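Local coordinates for putative phosphosugar isomerase (Clostridium difficile, PDB 3G68) that probably binds phosphorylated sugars through two SIS domains and may catalyse their isomerisation, at the interface of chains A and B and the interface of chains A and C. Sequence-based numbering; all coordinates share one arbitrary frame. Chains: chain A/B/C, Putative phosphosugar isomerase.

Contact 1 and contact 2 are neighbouring parts of the A–B interface. The centres of their C-alpha atoms lie about 6 Å apart, and both use A:Glu10, B:Leu181 and B:Arg186. The N-terminal region of chain A, joined in contact 2 by A:Gly136 and A:Glu137, meets the end of B helix 170-184 and the residues just after it. Contact 3 belongs to the two-fold symmetric A–C interface. Its C-alpha centre is about 39 Å from that of contact 1 and about 41 Å from that of contact 2. Chain A thus meets two copies through separate surfaces. The coordinates alone do not show whether the A–B contact forms in solution.

Contact 1: the interface of chains A and B. Residues chain A 2, 6-7, 10; chain B 181, 185-186.
B:Asn185 projects between A:Met2, A:Asp6, A:Tyr7 and A:Glu10 at a contact between two copies of this double-SIS-domain protein. It follows helix 170-184, and CG is anti to the backbone N (chi1 -159°), which carries the amide towards chain A.

Flat groups stack. The planes of the A:Glu10 carboxylate and the B:Asn185 amide are 13° apart, with CD of A:Glu10 3.4 Å from CG of B:Asn185. A:Glu10 OE2 also sits at the edge of the A:Tyr7 ring, in its plane. As modelled, the N-H of B:Asn185 ND2 points away from OE2, and no hydrogen bond is seen there.

The amide assignment is doubtful. B:Asn185 OD1 lies 3.1 Å from the backbone O of A:Asp6, and both can only accept. An amide turned end for end could donate to that oxygen.

Waters supply polar links. Water 3 lies between A:Asp6 O and the atom modelled as B:Asn185 OD1. Water 2 lies 2.8 Å from A:Asp6 OD2, a carboxylate oxygen, and also binds the backbone O of B:Asn185. Water 1 bridges A:Glu10 OE1 to the backbone O of B:Leu181.

Packing comes from selenomethionine A:Met2. Its bend at chi2 (77°) helps bring SE within 3.8 Å of CG of B:Arg186.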
HETATM    1  N   MSE A   2      11.127   9.433  27.402  1.00 15.53           N
HETATM    2  CA  MSE A   2      12.053   9.325  26.276  1.00 15.82           C
HETATM    3  C   MSE A   2      11.271   9.699  25.010  1.00 14.03           C
HETATM    4  O   MSE A   2      10.093   9.414  24.899  1.00 15.32           O
HETATM    5  CB  MSE A   2      12.736   7.941  26.119  1.00 18.17           C
HETATM    6  CG  MSE A   2      13.957   7.696  27.052  1.00 18.67           C
HETATM    7 SE   MSE A   2      13.331   7.323  28.759  0.75 30.80          SE
HETATM    8  CE  MSE A   2      12.622   5.413  28.476  1.00 25.04           C
ATOM      9  N   ASP A   6      15.476  10.935  21.101  1.00 11.21           N
ATOM     10  CA  ASP A   6      16.377  10.175  21.966  1.00 11.34           C
ATOM     11  C   ASP A   6      16.755   8.841  21.324  1.00  9.66           C
ATOM     12  O   ASP A   6      17.915   8.448  21.323  1.00 10.03           O
ATOM     13  CB  ASP A   6      15.733   9.912  23.349  1.00 10.35           C
ATOM     14  CG  ASP A   6      15.649  11.163  24.227  1.00 11.09           C
ATOM     15  OD1 ASP A   6      16.407  12.138  23.996  1.00 13.75           O
ATOM     16  OD2 ASP A   6      14.805  11.183  25.131  1.00 14.23           O
ATOM     17  N   TYR A   7      15.762   8.150  20.780  1.00  9.08           N
ATOM     18  CA  TYR A   7      15.984   6.857  20.149  1.00  7.09           C
ATOM     19  C   TYR A   7      16.750   6.931  18.845  1.00  7.62           C
ATOM     20  O   TYR A   7      17.574   6.066  18.595  1.00  9.21           O
ATOM     21  CB  TYR A   7      14.660   6.095  19.996  1.00  7.85           C
ATOM     22  CG  TYR A   7      14.067   5.739  21.342  1.00  8.78           C
ATOM     23  CD1 TYR A   7      14.790   4.948  22.250  1.00  8.12           C
ATOM     24  CD2 TYR A   7      12.786   6.119  21.708  1.00  9.94           C
ATOM     25  CE1 TYR A   7      14.243   4.592  23.486  1.00 11.35           C
ATOM     26  CE2 TYR A   7      12.262   5.766  22.933  1.00 11.92           C
ATOM     27  CZ  TYR A   7      12.982   5.002  23.807  1.00 14.60           C
ATOM     28  OH  TYR A   7      12.442   4.651  25.039  1.00 16.52           O
ATOM     29  N   GLU A  10      20.638   7.572  19.562  1.00  8.48           N
ATOM     30  CA  GLU A  10      21.421   6.393  20.002  1.00  8.71           C
ATOM     31  C   GLU A  10      21.480   5.289  18.937  1.00  8.83           C
ATOM     32  O   GLU A  10      22.113   4.252  19.159  1.00  9.63           O
ATOM     33  CB  GLU A  10      20.885   5.809  21.306  1.00  8.35           C
ATOM     34  CG  GLU A  10      19.455   5.186  21.245  1.00  8.41           C
ATOM     35  CD  GLU A  10      19.152   4.279  22.399  1.00  8.84           C
ATOM     36  OE1 GLU A  10      20.069   3.906  23.160  1.00 10.37           O
ATOM     37  OE2 GLU A  10      17.987   3.907  22.557  1.00 11.03           O
TER
ATOM     38  N   LEU B 181      23.708   1.057  27.840  1.00  9.52           N
ATOM     39  CA  LEU B 181      23.152   1.976  26.823  1.00  9.42           C
ATOM     40  C   LEU B 181      21.702   2.358  27.144  1.00  9.21           C
ATOM     41  O   LEU B 181      21.278   3.495  26.925  1.00 10.17           O
ATOM     42  CB  LEU B 181      23.280   1.372  25.415  1.00  8.87           C
ATOM     43  CG  LEU B 181      24.686   1.356  24.827  1.00 10.54           C
ATOM     44  CD1 LEU B 181      24.705   0.556  23.494  1.00 11.41           C
ATOM     45  CD2 LEU B 181      25.225   2.801  24.612  1.00  8.29           C
ATOM     46  N   ASN B 185      20.482   6.276  27.690  1.00  9.87           N
ATOM     47  CA  ASN B 185      19.403   6.842  26.901  0.70 10.09           C
ATOM     48  C   ASN B 185      18.296   7.529  27.715  1.00 10.68           C
ATOM     49  O   ASN B 185      17.479   8.255  27.167  1.00  9.70           O
ATOM     50  CB  ASN B 185      18.766   5.797  25.984  0.70 10.41           C
ATOM     51  CG  ASN B 185      18.030   6.448  24.821  0.70  9.47           C
ATOM     52  OD1 ASN B 185      18.574   7.335  24.161  0.70 16.15           O
ATOM     53  ND2 ASN B 185      16.812   6.023  24.573  0.70 13.12           N
ATOM     54  N   ARG B 186      18.263   7.264  29.018  1.00  9.88           N
ATOM     55  CA  ARG B 186      17.292   7.907  29.924  1.00 10.41           C
ATOM     56  C   ARG B 186      17.809   9.202  30.528  1.00 10.31           C
ATOM     57  O   ARG B 186      17.050   9.943  31.168  1.00  8.70           O
ATOM     58  CB  ARG B 186      16.929   6.947  31.061  1.00 11.90           C
ATOM     59  CG  ARG B 186      16.256   5.702  30.519  1.00 11.15           C
ATOM     60  CD  ARG B 186      15.742   4.880  31.647  1.00 20.34           C
ATOM     61  NE  ARG B 186      14.971   3.755  31.171  1.00 22.19           N
ATOM     62  CZ  ARG B 186      14.295   2.929  31.954  1.00 27.01           C
ATOM     63  NH1 ARG B 186      14.283   3.096  33.268  1.00 27.54           N
ATOM     64  NH2 ARG B 186      13.610   1.929  31.409  1.00 29.86           N
TER
HETATM   65  O   HOH W   1      22.110   4.924  24.613  1.00 10.05           O
HETATM   66  O   HOH W   2      16.101  10.480  27.485  1.00 10.54           O
HETATM   67  O   HOH W   3      19.662   9.554  23.062  1.00 23.36           O

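Contact 2: the interface of chains A and B. Residues chain A 10, 14, 136-137; chain B 178, 181-182, 186.
A:Arg14 reaches into chain B at a charged patch of the A–B interface of this SIS-domain protein. It meets B:Asn178, B:Leu181 and B:Asp182, within about one turn of helix 170-184. Its chain bends at chi2 (-69°), which turns the guanidinium towards that helix.

Hydrogen bonds and salt bridges come first. A:Arg14 NH1 donates to the side-chain OD1 of B:Asn178 over 2.9 Å, in the carbonyl plane and on a lone pair. A:Arg14 NH2 makes a salt bridge to B:Asp182 OD1 at 2.9 Å, meeting the carboxylate on its anti side, 27° out of plane. Within chain A, NE and NH2 both grip A:Glu10 OE1 side-on. The bond from A:Arg14 NH2 to A:Glu10 OE1 is 3.0 Å long. This second-shell pairing fixes the rotation of the arginine.

A second salt bridge joins A:Glu137 OE2 to B:Arg186 NH2 at 3.0 Å. The N-H points away, so the link is ionic. Water 5 connects the same OE2 to B:Arg186 NE and the backbone O of B:Asp182. Water 6 links A:Arg14 O to B:Asn178 OD1.

Packing adds to this. CB of B:Leu181 covers the centre of one guanidinium face, 3.4 Å from CZ of A:Arg14. The carboxylates of A:Glu137 and B:Asp182 stack, and the flanking arginines may offset their like charges.

In the fold, A:Arg14 lies on helix 11-25 and A:Glu137 in the loop between strand 129-130 and helix 145-164. They meet the last turns of B helix 170-184 and the stretch after it.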
ATOM      1  N   GLU A  10      20.638   7.572  19.562  1.00  8.48           N
ATOM      2  CA  GLU A  10      21.421   6.393  20.002  1.00  8.71           C
ATOM      3  C   GLU A  10      21.480   5.289  18.937  1.00  8.83           C
ATOM      4  O   GLU A  10      22.113   4.252  19.159  1.00  9.63           O
ATOM      5  CB  GLU A  10      20.885   5.809  21.306  1.00  8.35           C
ATOM      6  CG  GLU A  10      19.455   5.186  21.245  1.00  8.41           C
ATOM      7  CD  GLU A  10      19.152   4.279  22.399  1.00  8.84           C
ATOM      8  OE1 GLU A  10      20.069   3.906  23.160  1.00 10.37           O
ATOM      9  OE2 GLU A  10      17.987   3.907  22.557  1.00 11.03           O
ATOM     10  N   ARG A  14      24.017   1.645  18.731  1.00  7.63           N
ATOM     11  CA  ARG A  14      23.344   0.333  18.753  1.00  7.25           C
ATOM     12  C   ARG A  14      23.701  -0.459  17.493  1.00  8.85           C
ATOM     13  O   ARG A  14      23.940  -1.666  17.568  1.00  8.26           O
ATOM     14  CB  ARG A  14      21.829   0.496  18.868  1.00  6.31           C
ATOM     15  CG  ARG A  14      21.360   1.146  20.160  1.00 10.13           C
ATOM     16  CD  ARG A  14      21.545   0.280  21.406  1.00 10.90           C
ATOM     17  NE  ARG A  14      20.977   1.007  22.536  1.00  7.96           N
ATOM     18  CZ  ARG A  14      20.534   0.469  23.663  1.00  9.50           C
ATOM     19  NH1 ARG A  14      20.634  -0.825  23.921  1.00  9.78           N
ATOM     20  NH2 ARG A  14      19.977   1.251  24.554  1.00 11.83           N
ATOM     21  N   GLY A 136      18.018  -2.590  22.303  1.00 11.53           N
ATOM     22  CA  GLY A 136      17.576  -2.033  23.574  1.00 13.32           C
ATOM     23  C   GLY A 136      16.103  -1.660  23.574  1.00 15.34           C
ATOM     24  O   GLY A 136      15.441  -1.663  22.516  1.00 15.25           O
ATOM     25  N   GLU A 137      15.577  -1.333  24.762  1.00 15.85           N
ATOM     26  CA  GLU A 137      14.168  -0.929  24.890  1.00 17.34           C
ATOM     27  C   GLU A 137      13.861   0.338  24.095  1.00 13.89           C
ATOM     28  O   GLU A 137      14.704   1.209  23.890  1.00 14.60           O
ATOM     29  CB  GLU A 137      13.723  -0.774  26.353  1.00 19.20           C
ATOM     30  CG  GLU A 137      14.456   0.283  27.180  1.00 26.35           C
ATOM     31  CD  GLU A 137      14.532  -0.082  28.714  1.00 23.05           C
ATOM     32  OE1 GLU A 137      13.787  -0.983  29.203  1.00 35.65           O
ATOM     33  OE2 GLU A 137      15.385   0.508  29.404  1.00 33.25           O
TER
ATOM     34  N   ASN B 178      24.476  -3.274  26.260  1.00 11.65           N
ATOM     35  CA  ASN B 178      23.131  -2.805  25.909  1.00 12.30           C
ATOM     36  C   ASN B 178      22.314  -2.305  27.125  1.00 11.46           C
ATOM     37  O   ASN B 178      21.579  -1.338  26.988  1.00  8.48           O
ATOM     38  CB  ASN B 178      22.419  -3.817  25.024  1.00 13.45           C
ATOM     39  CG  ASN B 178      22.874  -3.694  23.558  1.00 16.99           C
ATOM     40  OD1 ASN B 178      22.516  -2.731  22.867  1.00 15.83           O
ATOM     41  ND2 ASN B 178      23.698  -4.621  23.108  1.00 21.76           N
ATOM     42  N   LEU B 181      23.708   1.057  27.840  1.00  9.52           N
ATOM     43  CA  LEU B 181      23.152   1.976  26.823  1.00  9.42           C
ATOM     44  C   LEU B 181      21.702   2.358  27.144  1.00  9.21           C
ATOM     45  O   LEU B 181      21.278   3.495  26.925  1.00 10.17           O
ATOM     46  CB  LEU B 181      23.280   1.372  25.415  1.00  8.87           C
ATOM     47  CG  LEU B 181      24.686   1.356  24.827  1.00 10.54           C
ATOM     48  CD1 LEU B 181      24.705   0.556  23.494  1.00 11.41           C
ATOM     49  CD2 LEU B 181      25.225   2.801  24.612  1.00  8.29           C
ATOM     50  N   ASP B 182      20.951   1.414  27.687  1.00  9.57           N
ATOM     51  CA  ASP B 182      19.578   1.672  28.116  1.00 11.29           C
ATOM     52  C   ASP B 182      19.551   2.727  29.252  1.00 11.70           C
ATOM     53  O   ASP B 182      18.639   3.537  29.271  1.00 14.86           O
ATOM     54  CB  ASP B 182      18.877   0.413  28.646  1.00 12.27           C
ATOM     55  CG  ASP B 182      18.445  -0.578  27.571  1.00 17.11           C
ATOM     56  OD1 ASP B 182      18.358  -0.256  26.376  1.00 14.54           O
ATOM     57  OD2 ASP B 182      18.114  -1.713  27.979  1.00 17.88           O
ATOM     58  N   ARG B 186      18.263   7.264  29.018  1.00  9.88           N
ATOM     59  CA  ARG B 186      17.292   7.907  29.924  1.00 10.41           C
ATOM     60  C   ARG B 186      17.809   9.202  30.528  1.00 10.31           C
ATOM     61  O   ARG B 186      17.050   9.943  31.168  1.00  8.70           O
ATOM     62  CB  ARG B 186      16.929   6.947  31.061  1.00 11.90           C
ATOM     63  CG  ARG B 186      16.256   5.702  30.519  1.00 11.15           C
ATOM     64  CD  ARG B 186      15.742   4.880  31.647  1.00 20.34           C
ATOM     65  NE  ARG B 186      14.971   3.755  31.171  1.00 22.19           N
ATOM     66  CZ  ARG B 186      14.295   2.929  31.954  1.00 27.01           C
ATOM     67  NH1 ARG B 186      14.283   3.096  33.268  1.00 27.54           N
ATOM     68  NH2 ARG B 186      13.610   1.929  31.409  1.00 29.86           N
TER
HETATM   69  O   HOH W   4      22.110   4.924  24.613  1.00 10.05           O
HETATM   70  O   HOH W   5      15.916   2.882  28.405  1.00 20.57           O
HETATM   71  O   HOH W   6      23.585  -3.054  20.260  1.00 31.39           O

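Contact 3: the interface of chains A and C. Residues chain A 241, 248-250, 253; chain C 228, 231-232.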
ATOM      1  N   TYR A 241       4.402   5.764  -2.082  1.00  6.98           N
ATOM      2  CA  TYR A 241       4.323   5.179  -3.414  1.00  7.03           C
ATOM      3  C   TYR A 241       5.661   5.110  -4.092  1.00  8.65           C
ATOM      4  O   TYR A 241       6.501   5.998  -3.878  1.00  8.06           O
ATOM      5  CB  TYR A 241       3.484   6.090  -4.334  1.00  8.57           C
ATOM      6  CG  TYR A 241       2.125   6.450  -3.851  1.00  9.39           C
ATOM      7  CD1 TYR A 241       1.941   7.544  -3.021  1.00 11.35           C
ATOM      8  CD2 TYR A 241       1.017   5.660  -4.173  1.00 12.71           C
ATOM      9  CE1 TYR A 241       0.694   7.880  -2.563  1.00  8.73           C
ATOM     10  CE2 TYR A 241      -0.229   5.980  -3.702  1.00  9.20           C
ATOM     11  CZ  TYR A 241      -0.388   7.128  -2.916  1.00  8.05           C
ATOM     12  OH  TYR A 241      -1.651   7.459  -2.451  1.00 12.07           O
ATOM     13  N   HIS A 248       0.691   6.028 -12.411  1.00 10.96           N
ATOM     14  CA  HIS A 248      -0.534   5.262 -12.710  1.00 11.12           C
ATOM     15  C   HIS A 248      -1.761   5.645 -11.872  1.00 12.44           C
ATOM     16  O   HIS A 248      -2.254   4.851 -11.073  1.00 12.70           O
ATOM     17  CB  HIS A 248      -0.262   3.738 -12.619  1.00 10.40           C
ATOM     18  CG  HIS A 248       0.574   3.223 -13.743  1.00 10.53           C
ATOM     19  ND1 HIS A 248       0.025   2.661 -14.875  1.00 12.14           N
ATOM     20  CD2 HIS A 248       1.914   3.254 -13.942  1.00 15.73           C
ATOM     21  CE1 HIS A 248       0.999   2.323 -15.705  1.00 17.28           C
ATOM     22  NE2 HIS A 248       2.155   2.695 -15.174  1.00 15.55           N
ATOM     23  N   GLY A 249      -2.193   6.892 -12.043  1.00 10.89           N
ATOM     24  CA  GLY A 249      -3.429   7.396 -11.469  1.00 10.03           C
ATOM     25  C   GLY A 249      -3.410   8.228 -10.209  1.00  9.09           C
ATOM     26  O   GLY A 249      -4.375   8.922  -9.931  1.00  9.17           O
ATOM     27  N   ILE A 250      -2.325   8.193  -9.448  1.00  8.77           N
ATOM     28  CA  ILE A 250      -2.323   8.899  -8.162  1.00  9.24           C
ATOM     29  C   ILE A 250      -2.373  10.415  -8.309  1.00  8.90           C
ATOM     30  O   ILE A 250      -2.992  11.079  -7.467  1.00  9.14           O
ATOM     31  CB  ILE A 250      -1.152   8.437  -7.226  1.00  7.87           C
ATOM     32  CG1 ILE A 250      -1.092   6.901  -7.139  1.00 11.12           C
ATOM     33  CG2 ILE A 250      -1.257   9.093  -5.793  1.00  8.82           C
ATOM     34  CD1 ILE A 250      -2.364   6.188  -6.697  1.00 10.03           C
ATOM     35  N   ALA A 253      -5.541  12.810  -7.634  1.00  9.20           N
ATOM     36  CA  ALA A 253      -5.996  13.293  -6.326  1.00  7.45           C
ATOM     37  C   ALA A 253      -5.205  14.470  -5.742  1.00  8.10           C
ATOM     38  O   ALA A 253      -5.497  14.908  -4.617  1.00  9.16           O
ATOM     39  CB  ALA A 253      -6.018  12.108  -5.352  1.00  7.95           C
TER
ATOM     40  N   LEU C 228      -7.903   2.518  -5.006  1.00  6.60           N
ATOM     41  CA  LEU C 228      -7.348   3.244  -6.143  1.00  6.74           C
ATOM     42  C   LEU C 228      -8.440   3.897  -6.999  1.00  7.98           C
ATOM     43  O   LEU C 228      -8.292   5.056  -7.418  1.00  5.30           O
ATOM     44  CB  LEU C 228      -6.461   2.365  -7.031  1.00  7.27           C
ATOM     45  CG  LEU C 228      -5.892   3.033  -8.278  1.00  8.63           C
ATOM     46  CD1 LEU C 228      -4.983   4.276  -7.924  1.00  5.43           C
ATOM     47  CD2 LEU C 228      -5.134   2.016  -9.129  1.00  5.79           C
ATOM     48  N   LEU C 231      -9.890   6.866  -5.208  1.00  7.00           N
ATOM     49  CA  LEU C 231      -8.892   7.941  -5.288  1.00  7.64           C
ATOM     50  C   LEU C 231      -8.957   8.700  -6.633  1.00  7.07           C
ATOM     51  O   LEU C 231      -9.037   9.934  -6.659  1.00  8.98           O
ATOM     52  CB  LEU C 231      -7.483   7.388  -5.019  1.00  8.41           C
ATOM     53  CG  LEU C 231      -6.296   8.364  -5.043  1.00  5.21           C
ATOM     54  CD1 LEU C 231      -5.163   7.820  -4.204  1.00  4.86           C
ATOM     55  CD2 LEU C 231      -5.834   8.639  -6.491  1.00  7.20           C
ATOM     56  N   GLU C 232      -8.945   7.951  -7.733  1.00  9.76           N
ATOM     57  CA  GLU C 232      -8.929   8.504  -9.070  1.00  9.47           C
ATOM     58  C   GLU C 232     -10.180   9.293  -9.417  1.00  9.56           C
ATOM     59  O   GLU C 232     -10.106  10.270 -10.175  1.00  9.21           O
ATOM     60  CB  GLU C 232      -8.730   7.386 -10.124  1.00  8.70           C
ATOM     61  CG  GLU C 232      -7.362   6.744 -10.116  1.00  9.20           C
ATOM     62  CD  GLU C 232      -7.233   5.541 -11.036  1.00 11.22           C
ATOM     63  OE1 GLU C 232      -8.248   5.056 -11.566  1.00 17.69           O
ATOM     64  OE2 GLU C 232      -6.089   5.061 -11.218  1.00 12.00           O
TER
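A:Ile250 and A:Ala253 pack against C:Leu228 and C:Leu231, two leucines on helix 220-234 of chain C.

The contact among these four is apolar. CD1 of A:Ile250 meets CD1 of C:Leu228 at 3.5 Å, a tight methyl-to-methyl contact between side chains that cross at about a right angle. C:Leu231 divides its two methyls. C:Leu231 CD2 touches CB of A:Ala253 at 3.7 Å and also comes within 3.9 Å of CA of A:Ile250. C:Leu231 CD1 points to the far end of A:Tyr241, 3.9 Å from its phenol OH, and A:Tyr241 approaches from the opposite direction. In C:Leu231 the CG is anti to the backbone N (chi1 -179°), which points the branch at chain A, CD2 reaching A:Ala253 and CD1 A:Tyr241.

Chain A prepares its own surface. CG2 of A:Ile250 lies over one face of the A:Tyr241 ring, offset to the rim, so the ring backs the isoleucine that faces chain C.

Backbone meets side chain at A:Gly249. The carboxylate OE2 of C:Glu232 is 3.5 Å from CA of A:Gly249, and CG of C:Glu232 is 3.7 Å from the backbone O of A:Gly249. These are packing contacts.

A:His248 probably matches the histidine that GlmS-type isomerase domains lend to a neighbouring subunit's active site. The patch, repeated by the two-fold, may therefore hold that loop in place while joining the two chains.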